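Local atomic coordinates of beta-glucoside phosphorylase BglX (Unidentified, PDB entry 5VQE), a protein that cleaves beta-glucosides by phosphorolysis, transferring the glucosyl unit to phosphate, as a member of glycoside hydrolase family 3. Residues Gln17-Val21 and Ala355-Pro360; Asp31-Gly35 and Phe326-Gln330; Pro514-Val518 and Val556-Ala560; Ala216-Met220 and Gln245-Met251. One frame throughout, in Å; residues are numbered along the deposited sequence.

Contact 1. Residues Gln17-Val21 and Ala355-Pro360; sequences QITWV and AKLRLP
Residues 17-21 form about one turn of helix 15-27. They face the C-terminal end of helix 340-356, where the chain leaves the helix through residues 355-360. The closest CA pair is Gln17 and Ala355, 6.1 Å apart. Arg358 takes a positive phi (59°/39°) and ends the helix in a Schellman motif. Within it, Arg358 N donates to Ala355 O at 2.9 Å.

Gln17 (m, t, chi3 -58°) brings its amide to the helix end. Gln17 NE2 lies 3.0 Å from Ala355 O. A water accepts from Gln17 NE2 (3.0 Å) and donates to Lys356 O (2.8 Å), bridging the segments. Gln17 OE1 is taken by Ser14 N. The CA-to-CB bond of Arg358 points away, but the side chain folds back and lays its guanidinium face over Gln17 NE2. Its chi angles are -43° (m), -149° (between wells), 82° (p) and 108°. Arg358 NH1 and Gln17 NE2 are 3.3 Å apart; both are donors and do not bond.

Trp20 is t with chi2 85°. Pro360 CG sits over the Trp20 six-membered ring, 3.5 Å from the centroid and 17° off the normal, a CH-pi contact. Ala355 CB lies 3.9 Å from Trp20 CE3 and 4.1 Å from Val21 CG2. Val21 (t) also touches Leu6 and Leu351. The arrangement is a Schellman-terminated helix end packed against an N-terminal helix that precedes the family 3 TIM-barrel strands.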
loop_
_atom_site.group_PDB
_atom_site.type_symbol
_atom_site.label_atom_id
_atom_site.label_comp_id
_atom_site.label_asym_id
_atom_site.label_seq_id
_atom_site.Cartn_x
_atom_site.Cartn_y
_atom_site.Cartn_z
ATOM N N GLN A 17 -0.143 10.763 -31.474
ATOM C CA GLN A 17 -0.258 9.688 -30.489
ATOM C C GLN A 17 -1.620 9.013 -30.572
ATOM O O GLN A 17 -1.728 7.789 -30.417
ATOM C CB GLN A 17 -0.033 10.236 -29.083
ATOM C CG GLN A 17 1.397 10.638 -28.794
ATOM C CD GLN A 17 1.540 11.333 -27.462
ATOM O OE1 GLN A 17 0.912 12.365 -27.216
ATOM N NE2 GLN A 17 2.365 10.772 -26.587
ATOM N N ILE A 18 -2.669 9.800 -30.796
ATOM C CA ILE A 18 -4.005 9.246 -30.957
ATOM C C ILE A 18 -4.074 8.408 -32.225
ATOM O O ILE A 18 -4.746 7.370 -32.264
ATOM C CB ILE A 18 -5.045 10.385 -30.946
ATOM C CG1 ILE A 18 -5.050 11.060 -29.569
ATOM C CG2 ILE A 18 -6.428 9.859 -31.279
ATOM C CD1 ILE A 18 -5.851 12.363 -29.489
ATOM N N THR A 19 -3.373 8.836 -33.280
ATOM C CA THR A 19 -3.325 8.039 -34.504
ATOM C C THR A 19 -2.644 6.701 -34.250
ATOM O O THR A 19 -3.074 5.669 -34.782
ATOM C CB THR A 19 -2.615 8.824 -35.618
ATOM O OG1 THR A 19 -3.437 9.930 -36.011
ATOM C CG2 THR A 19 -2.356 7.951 -36.849
ATOM N N TRP A 20 -1.597 6.687 -33.420
ATOM C CA TRP A 20 -0.959 5.421 -33.070
ATOM C C TRP A 20 -1.924 4.511 -32.315
ATOM O O TRP A 20 -1.993 3.306 -32.586
ATOM C CB TRP A 20 0.303 5.658 -32.236
ATOM C CG TRP A 20 0.933 4.365 -31.824
ATOM C CD1 TRP A 20 1.803 3.617 -32.550
ATOM C CD2 TRP A 20 0.713 3.653 -30.601
ATOM N NE1 TRP A 20 2.147 2.484 -31.857
ATOM C CE2 TRP A 20 1.489 2.482 -30.658
ATOM C CE3 TRP A 20 -0.064 3.896 -29.464
ATOM C CZ2 TRP A 20 1.517 1.556 -29.621
ATOM C CZ3 TRP A 20 -0.035 2.986 -28.441
ATOM C CH2 TRP A 20 0.749 1.824 -28.522
ATOM N N VAL A 21 -2.668 5.061 -31.352
ATOM C CA VAL A 21 -3.608 4.242 -30.587
ATOM C C VAL A 21 -4.620 3.592 -31.519
ATOM O O VAL A 21 -4.868 2.384 -31.449
ATOM C CB VAL A 21 -4.315 5.088 -29.512
ATOM C CG1 VAL A 21 -5.409 4.288 -28.843
ATOM C CG2 VAL A 21 -3.320 5.588 -28.471
ATOM N N ALA A 355 0.887 5.123 -24.894
ATOM C CA ALA A 355 1.302 6.255 -25.714
ATOM C C ALA A 355 1.655 7.461 -24.856
ATOM O O ALA A 355 2.603 8.192 -25.167
ATOM C CB ALA A 355 0.201 6.614 -26.708
ATOM N N LYS A 356 0.915 7.687 -23.766
ATOM C CA LYS A 356 1.233 8.803 -22.877
ATOM C C LYS A 356 2.657 8.684 -22.351
ATOM O O LYS A 356 3.383 9.681 -22.259
ATOM C CB LYS A 356 0.227 8.849 -21.722
ATOM C CG LYS A 356 0.408 9.992 -20.720
ATOM C CD LYS A 356 -0.541 9.812 -19.528
ATOM C CE LYS A 356 -0.193 10.734 -18.367
ATOM N NZ LYS A 356 -0.452 12.143 -18.701
ATOM N N LEU A 357 3.063 7.470 -21.989
ATOM C CA LEU A 357 4.410 7.182 -21.523
ATOM C C LEU A 357 5.438 7.162 -22.647
ATOM O O LEU A 357 6.637 7.058 -22.365
ATOM C CB LEU A 357 4.419 5.829 -20.808
ATOM C CG LEU A 357 3.725 5.761 -19.448
ATOM C CD1 LEU A 357 3.520 4.323 -19.032
ATOM C CD2 LEU A 357 4.539 6.506 -18.391
ATOM N N ARG A 358 4.994 7.235 -23.902
ATOM C CA ARG A 358 5.870 7.154 -25.069
ATOM C C ARG A 358 6.653 5.845 -25.089
ATOM O O ARG A 358 7.826 5.812 -25.460
ATOM C CB ARG A 358 6.819 8.354 -25.131
ATOM C CG ARG A 358 6.140 9.665 -24.814
ATOM C CD ARG A 358 6.779 10.818 -25.568
ATOM N NE ARG A 358 6.276 10.906 -26.939
ATOM C CZ ARG A 358 5.447 11.844 -27.394
ATOM N NH1 ARG A 358 5.004 12.812 -26.605
ATOM N NH2 ARG A 358 5.060 11.814 -28.661
ATOM N N LEU A 359 6.000 4.749 -24.697
ATOM C CA LEU A 359 6.651 3.447 -24.774
ATOM C C LEU A 359 6.876 3.036 -26.227
ATOM O O LEU A 359 7.920 2.451 -26.537
ATOM C CB LEU A 359 5.831 2.377 -24.050
ATOM C CG LEU A 359 5.527 2.651 -22.573
ATOM C CD1 LEU A 359 4.764 1.481 -21.960
ATOM C CD2 LEU A 359 6.805 2.944 -21.776
ATOM N N PRO A 360 5.942 3.314 -27.144
ATOM C CA PRO A 360 6.141 2.854 -28.527
ATOM C C PRO A 360 7.381 3.421 -29.175
ATOM O O PRO A 360 8.013 2.739 -29.992
ATOM C CB PRO A 360 4.869 3.334 -29.243
ATOM C CG PRO A 360 3.865 3.516 -28.175
ATOM C CD PRO A 360 4.633 3.976 -26.982
HETATM O O HOH W 1 2.705 11.888 -23.844
#

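Contact 2. Residues Asp31-Gly35 and Phe326-Gln330; sequences DEKLG and FKALQ
Two helical turns meet here, one from helix 30-36 and one from helix 322-335. The short axes come within 10.3 Å, and their N-to-C directions make an angle of 122°. The nearest CA pairs are Asp31-Gln330 (7.3 Å), Leu34-Leu329 (6.8 Å) and Gly35-Phe326 (7.7 Å). The two segments therefore pair in opposite order, crossing obliquely.

Asp31 is m with chi2 near -7°. Asp31 OD1 accepts from Gln330 NE2 at 3.0 Å, almost straight at 179°. Gln330 reaches it with chi1 m and chi2 t. Asp31 O meets the edge of the Phe326 ring, with CZ at 3.4 Å. Asp31 O also accepts from Gly35 N (3.0 Å) within the helix.

Leu34 (m, t) points toward the other helix. Leu34 CB lies 3.7 Å from Phe326 CE1 and Leu34 CD2 4.2 Å from Leu329 CB. Leu34 CD1 is 3.7 Å from Gln330 CA. The Phe326 ring edge comes close to the backbone of Gly35, with Gly35 N 3.8 Å from CE1. The CA-to-CB bond of Phe326 points sideways, but with chi1 t and chi2 69° its ring comes nearer helix 30-36.

Asp31 is exposed and Gln330 partly exposed, while Leu34, Phe326 and Leu329 are buried. Phe326 and Leu329 rest on Ile38 of strand 38-42. Leu34 touches Leu343 of helix 340-356. The contact thus lies between that strand and that helix, in the outer helical layer of the TIM-barrel domain.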
loop_
_atom_site.group_PDB
_atom_site.type_symbol
_atom_site.label_atom_id
_atom_site.label_comp_id
_atom_site.label_asym_id
_atom_site.label_seq_id
_atom_site.Cartn_x
_atom_site.Cartn_y
_atom_site.Cartn_z
ATOM N N ASP A 31 -8.423 -11.800 -29.784
ATOM C CA ASP A 31 -7.602 -12.455 -28.768
ATOM C C ASP A 31 -6.520 -11.515 -28.237
ATOM O O ASP A 31 -6.197 -11.538 -27.040
ATOM C CB ASP A 31 -6.968 -13.717 -29.341
ATOM C CG ASP A 31 -7.881 -14.926 -29.264
ATOM O OD1 ASP A 31 -8.962 -14.836 -28.643
ATOM O OD2 ASP A 31 -7.500 -15.977 -29.822
ATOM N N GLU A 32 -5.942 -10.690 -29.115
ATOM C CA GLU A 32 -4.924 -9.743 -28.678
ATOM C C GLU A 32 -5.533 -8.625 -27.849
ATOM O O GLU A 32 -4.917 -8.147 -26.888
ATOM C CB GLU A 32 -4.195 -9.156 -29.885
ATOM C CG GLU A 32 -3.213 -10.094 -30.525
ATOM C CD GLU A 32 -2.606 -9.507 -31.775
ATOM O OE1 GLU A 32 -3.371 -9.097 -32.681
ATOM O OE2 GLU A 32 -1.367 -9.428 -31.832
ATOM N N LYS A 33 -6.731 -8.174 -28.221
ATOM C CA LYS A 33 -7.407 -7.154 -27.429
ATOM C C LYS A 33 -7.760 -7.694 -26.048
ATOM O O LYS A 33 -7.524 -7.033 -25.031
ATOM C CB LYS A 33 -8.651 -6.655 -28.163
ATOM C CG LYS A 33 -8.357 -5.740 -29.345
ATOM C CD LYS A 33 -9.636 -5.419 -30.111
ATOM C CE LYS A 33 -9.365 -4.760 -31.446
ATOM N NZ LYS A 33 -10.638 -4.485 -32.179
ATOM N N LEU A 34 -8.304 -8.917 -25.989
ATOM C CA LEU A 34 -8.598 -9.530 -24.696
ATOM C C LEU A 34 -7.342 -9.638 -23.835
ATOM O O LEU A 34 -7.392 -9.424 -22.618
ATOM C CB LEU A 34 -9.237 -10.910 -24.897
ATOM C CG LEU A 34 -10.631 -10.914 -25.539
ATOM C CD1 LEU A 34 -11.099 -12.335 -25.847
ATOM C CD2 LEU A 34 -11.643 -10.208 -24.644
ATOM N N GLY A 35 -6.203 -9.969 -24.444
ATOM C CA GLY A 35 -4.980 -10.090 -23.666
ATOM C C GLY A 35 -4.522 -8.754 -23.102
ATOM O O GLY A 35 -3.974 -8.690 -21.997
ATOM N N PHE A 326 -8.677 -16.754 -19.495
ATOM C CA PHE A 326 -8.699 -16.215 -20.849
ATOM C C PHE A 326 -9.852 -16.806 -21.645
ATOM O O PHE A 326 -10.521 -16.092 -22.400
ATOM C CB PHE A 326 -7.371 -16.477 -21.553
ATOM C CG PHE A 326 -7.221 -15.723 -22.839
ATOM C CD1 PHE A 326 -7.080 -14.351 -22.827
ATOM C CD2 PHE A 326 -7.233 -16.382 -24.060
ATOM C CE1 PHE A 326 -6.947 -13.636 -24.008
ATOM C CE2 PHE A 326 -7.094 -15.675 -25.251
ATOM C CZ PHE A 326 -6.952 -14.303 -25.224
ATOM N N LYS A 327 -10.101 -18.108 -21.482
ATOM C CA LYS A 327 -11.255 -18.732 -22.116
ATOM C C LYS A 327 -12.553 -18.076 -21.665
ATOM O O LYS A 327 -13.472 -17.895 -22.472
ATOM C CB LYS A 327 -11.260 -20.229 -21.809
ATOM C CG LYS A 327 -12.548 -20.950 -22.152
ATOM C CD LYS A 327 -12.335 -22.471 -22.103
ATOM C CE LYS A 327 -13.648 -23.247 -22.177
ATOM N NZ LYS A 327 -13.456 -24.698 -21.880
ATOM N N ALA A 328 -12.653 -17.711 -20.380
ATOM C CA ALA A 328 -13.847 -17.014 -19.904
ATOM C C ALA A 328 -14.029 -15.681 -20.617
ATOM O O ALA A 328 -15.157 -15.287 -20.944
ATOM C CB ALA A 328 -13.768 -16.794 -18.393
ATOM N N LEU A 329 -12.933 -14.963 -20.857
ATOM C CA LEU A 329 -13.032 -13.705 -21.588
ATOM C C LEU A 329 -13.412 -13.943 -23.045
ATOM O O LEU A 329 -14.237 -13.214 -23.602
ATOM C CB LEU A 329 -11.709 -12.942 -21.497
ATOM C CG LEU A 329 -11.380 -12.324 -20.138
ATOM C CD1 LEU A 329 -9.945 -11.825 -20.166
ATOM C CD2 LEU A 329 -12.326 -11.205 -19.793
ATOM N N GLN A 330 -12.819 -14.951 -23.683
ATOM C CA GLN A 330 -13.185 -15.257 -25.063
ATOM C C GLN A 330 -14.673 -15.554 -25.171
ATOM O O GLN A 330 -15.361 -15.052 -26.069
ATOM C CB GLN A 330 -12.383 -16.454 -25.575
ATOM C CG GLN A 330 -10.891 -16.223 -25.782
ATOM C CD GLN A 330 -10.185 -17.503 -26.195
ATOM O OE1 GLN A 330 -10.381 -18.552 -25.588
ATOM N NE2 GLN A 330 -9.379 -17.425 -27.239
#

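Contact 3. Residues Pro514-Val518 and Val556-Ala560; sequences PYHLV and VDPFA
A water-bridged junction of two loops holds the C-terminal tail against the loop that follows strand 506-510. The chain is in a 3-10 turn through Leu517 and Val518, and residues 557-560 form a type I beta turn. In the turn Ala560 N donates to Asp557 O (3.2 Å). Asp557 (t) adds an Asx turn, its OD1 accepting from Phe559 N at 3.2 Å. The nearest CA pairs are Tyr515-Pro558 (5.1 Å) and Leu517-Phe559 (6.3 Å).

One water joins the loops. It donates to Pro514 O (2.7 Å) and Pro558 O (2.7 Å) and accepts from Leu517 N (3.0 Å). Pro514 O also lies 3.7 Å from Pro558 CB.

Tyr515 is m with chi2 116°. Its ring lies against residues 556-560, and its hydroxyl is hydrogen-bonded to Asp152. Asp557 O lies at the ring edge, 3.3 Å from Tyr515 CE2. Val556 CG1 and Ala560 CB approach the ring obliquely, with Ala560 CB 4.3 Å from Tyr515 CD2. Leu517 (m, t) points toward the turn, and its CD1 reaches Phe559 CE1 at 3.7 Å. The CA-to-CB bond of Phe559 points away, but with chi1 m its ring comes back to Leu517. Val518 CG2 packs on Ala560 CB at 4.0 Å.

Leu517, Pro558 and Phe559 all touch Val395 of strand 393-397, an edge strand of the mixed sheet. Pro514 and Val556 touch Met114 of helix 113-119 in the N-terminal domain, so the junction lies between that helix and the sheet.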
loop_
_atom_site.group_PDB
_atom_site.type_symbol
_atom_site.label_atom_id
_atom_site.label_comp_id
_atom_site.label_asym_id
_atom_site.label_seq_id
_atom_site.Cartn_x
_atom_site.Cartn_y
_atom_site.Cartn_z
ATOM N N PRO A 514 -0.725 2.150 15.064
ATOM C CA PRO A 514 -0.792 3.283 15.996
ATOM C C PRO A 514 -1.816 3.122 17.107
ATOM O O PRO A 514 -1.915 4.007 17.963
ATOM C CB PRO A 514 -1.183 4.446 15.078
ATOM C CG PRO A 514 -2.058 3.769 14.058
ATOM C CD PRO A 514 -1.407 2.452 13.793
ATOM N N TYR A 515 -2.570 2.024 17.126
ATOM C CA TYR A 515 -3.696 1.867 18.041
ATOM C C TYR A 515 -3.412 0.895 19.181
ATOM O O TYR A 515 -4.357 0.404 19.806
ATOM C CB TYR A 515 -4.927 1.392 17.273
ATOM C CG TYR A 515 -5.347 2.328 16.165
ATOM C CD1 TYR A 515 -5.313 1.925 14.846
ATOM C CD2 TYR A 515 -5.760 3.620 16.446
ATOM C CE1 TYR A 515 -5.699 2.778 13.832
ATOM C CE2 TYR A 515 -6.143 4.477 15.448
ATOM C CZ TYR A 515 -6.111 4.055 14.141
ATOM O OH TYR A 515 -6.486 4.925 13.139
ATOM N N HIS A 516 -2.141 0.603 19.479
ATOM C CA HIS A 516 -1.861 -0.453 20.452
ATOM C C HIS A 516 -2.291 -0.087 21.868
ATOM O O HIS A 516 -2.393 -0.983 22.714
ATOM C CB HIS A 516 -0.379 -0.818 20.437
ATOM C CG HIS A 516 -0.003 -1.755 19.336
ATOM N ND1 HIS A 516 -0.782 -2.833 18.975
ATOM C CD2 HIS A 516 1.071 -1.773 18.513
ATOM C CE1 HIS A 516 -0.202 -3.476 17.976
ATOM N NE2 HIS A 516 0.927 -2.856 17.680
ATOM N N LEU A 517 -2.568 1.184 22.159
ATOM C CA LEU A 517 -3.171 1.490 23.449
ATOM C C LEU A 517 -4.495 0.754 23.651
ATOM O O LEU A 517 -4.980 0.692 24.787
ATOM C CB LEU A 517 -3.372 2.998 23.595
ATOM C CG LEU A 517 -2.115 3.812 23.935
ATOM C CD1 LEU A 517 -2.393 5.302 23.857
ATOM C CD2 LEU A 517 -1.551 3.461 25.328
ATOM N N VAL A 518 -5.080 0.198 22.583
ATOM C CA VAL A 518 -6.263 -0.654 22.712
ATOM C C VAL A 518 -5.954 -1.866 23.578
ATOM O O VAL A 518 -6.780 -2.296 24.394
ATOM C CB VAL A 518 -6.760 -1.086 21.316
ATOM C CG1 VAL A 518 -7.734 -2.268 21.411
ATOM C CG2 VAL A 518 -7.420 0.079 20.599
ATOM N N VAL A 556 -4.171 10.404 13.326
ATOM C CA VAL A 556 -5.252 9.496 13.658
ATOM C C VAL A 556 -5.480 9.674 15.159
ATOM O O VAL A 556 -4.639 10.241 15.856
ATOM C CB VAL A 556 -4.811 8.065 13.262
ATOM C CG1 VAL A 556 -4.891 7.113 14.404
ATOM C CG2 VAL A 556 -5.541 7.588 12.021
ATOM N N ASP A 557 -6.632 9.221 15.658
ATOM C CA ASP A 557 -6.853 9.219 17.106
ATOM C C ASP A 557 -6.245 7.955 17.697
ATOM O O ASP A 557 -6.834 6.876 17.568
ATOM C CB ASP A 557 -8.341 9.279 17.459
ATOM C CG ASP A 557 -8.591 9.201 18.962
ATOM O OD1 ASP A 557 -7.652 9.466 19.750
ATOM O OD2 ASP A 557 -9.728 8.862 19.361
ATOM N N PRO A 558 -5.081 8.033 18.356
ATOM C CA PRO A 558 -4.439 6.799 18.837
ATOM C C PRO A 558 -5.190 6.129 19.964
ATOM O O PRO A 558 -4.937 4.947 20.240
ATOM C CB PRO A 558 -3.051 7.273 19.290
ATOM C CG PRO A 558 -3.222 8.710 19.597
ATOM C CD PRO A 558 -4.299 9.232 18.696
ATOM N N PHE A 559 -6.114 6.832 20.613
ATOM C CA PHE A 559 -6.860 6.245 21.715
ATOM C C PHE A 559 -8.070 5.450 21.248
ATOM O O PHE A 559 -8.594 4.640 22.021
ATOM C CB PHE A 559 -7.264 7.356 22.683
ATOM C CG PHE A 559 -6.087 8.118 23.220
ATOM C CD1 PHE A 559 -5.374 7.637 24.305
ATOM C CD2 PHE A 559 -5.662 9.284 22.611
ATOM C CE1 PHE A 559 -4.279 8.322 24.789
ATOM C CE2 PHE A 559 -4.567 9.974 23.091
ATOM C CZ PHE A 559 -3.874 9.491 24.183
ATOM N N ALA A 560 -8.505 5.638 20.004
ATOM C CA ALA A 560 -9.571 4.830 19.416
ATOM C C ALA A 560 -10.814 4.836 20.304
ATOM O O ALA A 560 -11.415 3.797 20.588
ATOM C CB ALA A 560 -9.086 3.401 19.158
HETATM O O HOH W 2 -2.614 3.699 20.568
#

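Contact 4. Residues Ala216-Met220 and Gln245-Met251; sequences ADEWM and QPNVTRM
Trp219 lays one ring face over Gln245, whose CG sits 4.0 Å from the centroid of the five-membered ring and 26° off its normal, a CH-pi contact. Trp219 is t with chi2 90°. Trp219 CE3 also meets Val248 CG2 (3.7 Å), and its NE1 donates to Pro196 O.

The first turn of helix 216-232 crosses helix 246-252. The short axes approach to 8.9 Å at a signed angle of -106°. Ala216 and Val248 are nearest, CA to CA 4.7 Å. Ala216 CA touches Val248 CG2 (4.0 Å), and its N faces Asn247 CB (3.8 Å). Ala216 CB meets Met251 SD at 4.0 Å. The methyls of Met220 (t, p, p) and Met251 (t, t, p) meet, CE to CE 4.0 Å.

Gln245 is the N-cap: its OE1 accepts from Val248 N at 2.8 Å. Thr249 OG1 donates to Gln245 O (2.9 Å). This is a capped helix, just after barrel strand 237-244, crossing the helix that precedes that strand.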
loop_
_atom_site.group_PDB
_atom_site.type_symbol
_atom_site.label_atom_id
_atom_site.label_comp_id
_atom_site.label_asym_id
_atom_site.label_seq_id
_atom_site.Cartn_x
_atom_site.Cartn_y
_atom_site.Cartn_z
ATOM N N ALA A 216 -25.166 7.416 1.591
ATOM C CA ALA A 216 -24.707 8.010 0.341
ATOM C C ALA A 216 -24.151 9.407 0.581
ATOM O O ALA A 216 -23.076 9.748 0.073
ATOM C CB ALA A 216 -25.841 8.049 -0.677
ATOM N N ASP A 217 -24.857 10.219 1.376
ATOM C CA ASP A 217 -24.393 11.575 1.670
ATOM C C ASP A 217 -23.089 11.556 2.458
ATOM O O ASP A 217 -22.165 12.322 2.163
ATOM C CB ASP A 217 -25.459 12.347 2.451
ATOM C CG ASP A 217 -26.588 12.866 1.565
ATOM O OD1 ASP A 217 -26.454 12.826 0.321
ATOM O OD2 ASP A 217 -27.615 13.323 2.117
ATOM N N GLU A 218 -23.006 10.714 3.491
ATOM C CA GLU A 218 -21.768 10.611 4.256
ATOM C C GLU A 218 -20.604 10.209 3.366
ATOM O O GLU A 218 -19.507 10.774 3.479
ATOM C CB GLU A 218 -21.917 9.599 5.392
ATOM C CG GLU A 218 -22.822 10.039 6.533
ATOM C CD GLU A 218 -23.157 8.902 7.501
ATOM O OE1 GLU A 218 -23.026 7.714 7.121
ATOM O OE2 GLU A 218 -23.560 9.199 8.646
ATOM N N TRP A 219 -20.811 9.213 2.494
ATOM C CA TRP A 219 -19.747 8.781 1.590
ATOM C C TRP A 219 -19.347 9.913 0.661
ATOM O O TRP A 219 -18.159 10.221 0.503
ATOM C CB TRP A 219 -20.197 7.556 0.783
ATOM C CG TRP A 219 -19.108 6.995 -0.098
ATOM C CD1 TRP A 219 -18.205 6.040 0.245
ATOM C CD2 TRP A 219 -18.807 7.362 -1.457
ATOM N NE1 TRP A 219 -17.359 5.785 -0.807
ATOM C CE2 TRP A 219 -17.711 6.577 -1.866
ATOM C CE3 TRP A 219 -19.355 8.274 -2.362
ATOM C CZ2 TRP A 219 -17.146 6.682 -3.139
ATOM C CZ3 TRP A 219 -18.796 8.375 -3.628
ATOM C CH2 TRP A 219 -17.706 7.583 -4.004
ATOM N N MET A 220 -20.337 10.572 0.063
ATOM C CA MET A 220 -20.049 11.657 -0.860
ATOM C C MET A 220 -19.208 12.738 -0.188
ATOM O O MET A 220 -18.287 13.288 -0.804
ATOM C CB MET A 220 -21.363 12.233 -1.403
ATOM C CG MET A 220 -21.221 13.001 -2.697
ATOM S SD MET A 220 -20.481 12.005 -4.018
ATOM C CE MET A 220 -21.698 10.746 -4.294
ATOM N N GLN A 245 -20.391 -0.543 -1.653
ATOM C CA GLN A 245 -20.973 0.667 -1.064
ATOM C C GLN A 245 -22.462 0.592 -1.370
ATOM O O GLN A 245 -22.948 1.188 -2.343
ATOM C CB GLN A 245 -20.342 1.947 -1.613
ATOM C CG GLN A 245 -20.120 3.033 -0.566
ATOM C CD GLN A 245 -21.369 3.348 0.262
ATOM O OE1 GLN A 245 -22.493 3.062 -0.157
ATOM N NE2 GLN A 245 -21.170 3.960 1.436
ATOM N N PRO A 246 -23.209 -0.183 -0.588
ATOM C CA PRO A 246 -24.617 -0.427 -0.949
ATOM C C PRO A 246 -25.449 0.837 -1.024
ATOM O O PRO A 246 -26.333 0.942 -1.885
ATOM C CB PRO A 246 -25.102 -1.375 0.158
ATOM C CG PRO A 246 -24.086 -1.298 1.240
ATOM C CD PRO A 246 -22.793 -0.964 0.584
ATOM N N ASN A 247 -25.184 1.817 -0.160
ATOM C CA ASN A 247 -26.041 3.000 -0.106
ATOM C C ASN A 247 -25.796 3.913 -1.297
ATOM O O ASN A 247 -26.735 4.520 -1.827
ATOM C CB ASN A 247 -25.820 3.738 1.214
ATOM C CG ASN A 247 -26.361 2.960 2.400
ATOM O OD1 ASN A 247 -27.433 2.370 2.321
ATOM N ND2 ASN A 247 -25.613 2.936 3.496
ATOM N N VAL A 248 -24.543 4.023 -1.736
ATOM C CA VAL A 248 -24.259 4.752 -2.968
ATOM C C VAL A 248 -24.834 4.001 -4.158
ATOM O O VAL A 248 -25.382 4.606 -5.089
ATOM C CB VAL A 248 -22.743 4.975 -3.118
ATOM C CG1 VAL A 248 -22.400 5.547 -4.492
ATOM C CG2 VAL A 248 -22.243 5.909 -2.016
ATOM N N THR A 249 -24.718 2.672 -4.148
ATOM C CA THR A 249 -25.276 1.874 -5.233
ATOM C C THR A 249 -26.777 2.108 -5.359
ATOM O O THR A 249 -27.288 2.330 -6.461
ATOM C CB THR A 249 -24.967 0.399 -4.999
ATOM O OG1 THR A 249 -23.547 0.213 -5.038
ATOM C CG2 THR A 249 -25.618 -0.478 -6.071
ATOM N N ARG A 250 -27.497 2.094 -4.230
ATOM C CA ARG A 250 -28.940 2.330 -4.273
ATOM C C ARG A 250 -29.279 3.760 -4.672
ATOM O O ARG A 250 -30.353 3.998 -5.235
ATOM C CB ARG A 250 -29.587 2.022 -2.927
ATOM C CG ARG A 250 -29.651 0.555 -2.612
ATOM C CD ARG A 250 -30.593 0.262 -1.457
ATOM N NE ARG A 250 -30.252 -1.021 -0.856
ATOM C CZ ARG A 250 -29.398 -1.182 0.151
ATOM N NH1 ARG A 250 -28.805 -0.136 0.710
ATOM N NH2 ARG A 250 -29.147 -2.401 0.616
ATOM N N MET A 251 -28.408 4.726 -4.368
ATOM C CA MET A 251 -28.646 6.087 -4.837
ATOM C C MET A 251 -28.681 6.126 -6.354
ATOM O O MET A 251 -29.550 6.775 -6.949
ATOM C CB MET A 251 -27.570 7.038 -4.302
ATOM C CG MET A 251 -27.669 8.475 -4.836
ATOM S SD MET A 251 -26.267 9.509 -4.378
ATOM C CE MET A 251 -25.089 8.985 -5.608
#

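In the fold
From the N terminus, helix 15-27 opens contact 1 and helix 30-36, next in the chain, opens contact 2. The chain runs through the barrel strands. Contact 4 closes a loop of 24 residues inside this run, joining the helices before and after strand 237-244. Contact 2 closes on helix 322-335, and contact 1 on the end of helix 340-356. Contact 4 is nested in contact 2, and contact 2 in contact 1; none cross. Contacts 1 and 2 bring the two ends of the barrel domain together. Contact 3 follows in series. It closes a loop of 37 residues holding strand 525-528 and helix 534-544, and sets the C-terminal tail between the mixed sheet and helix 113-119 of the N-terminal domain.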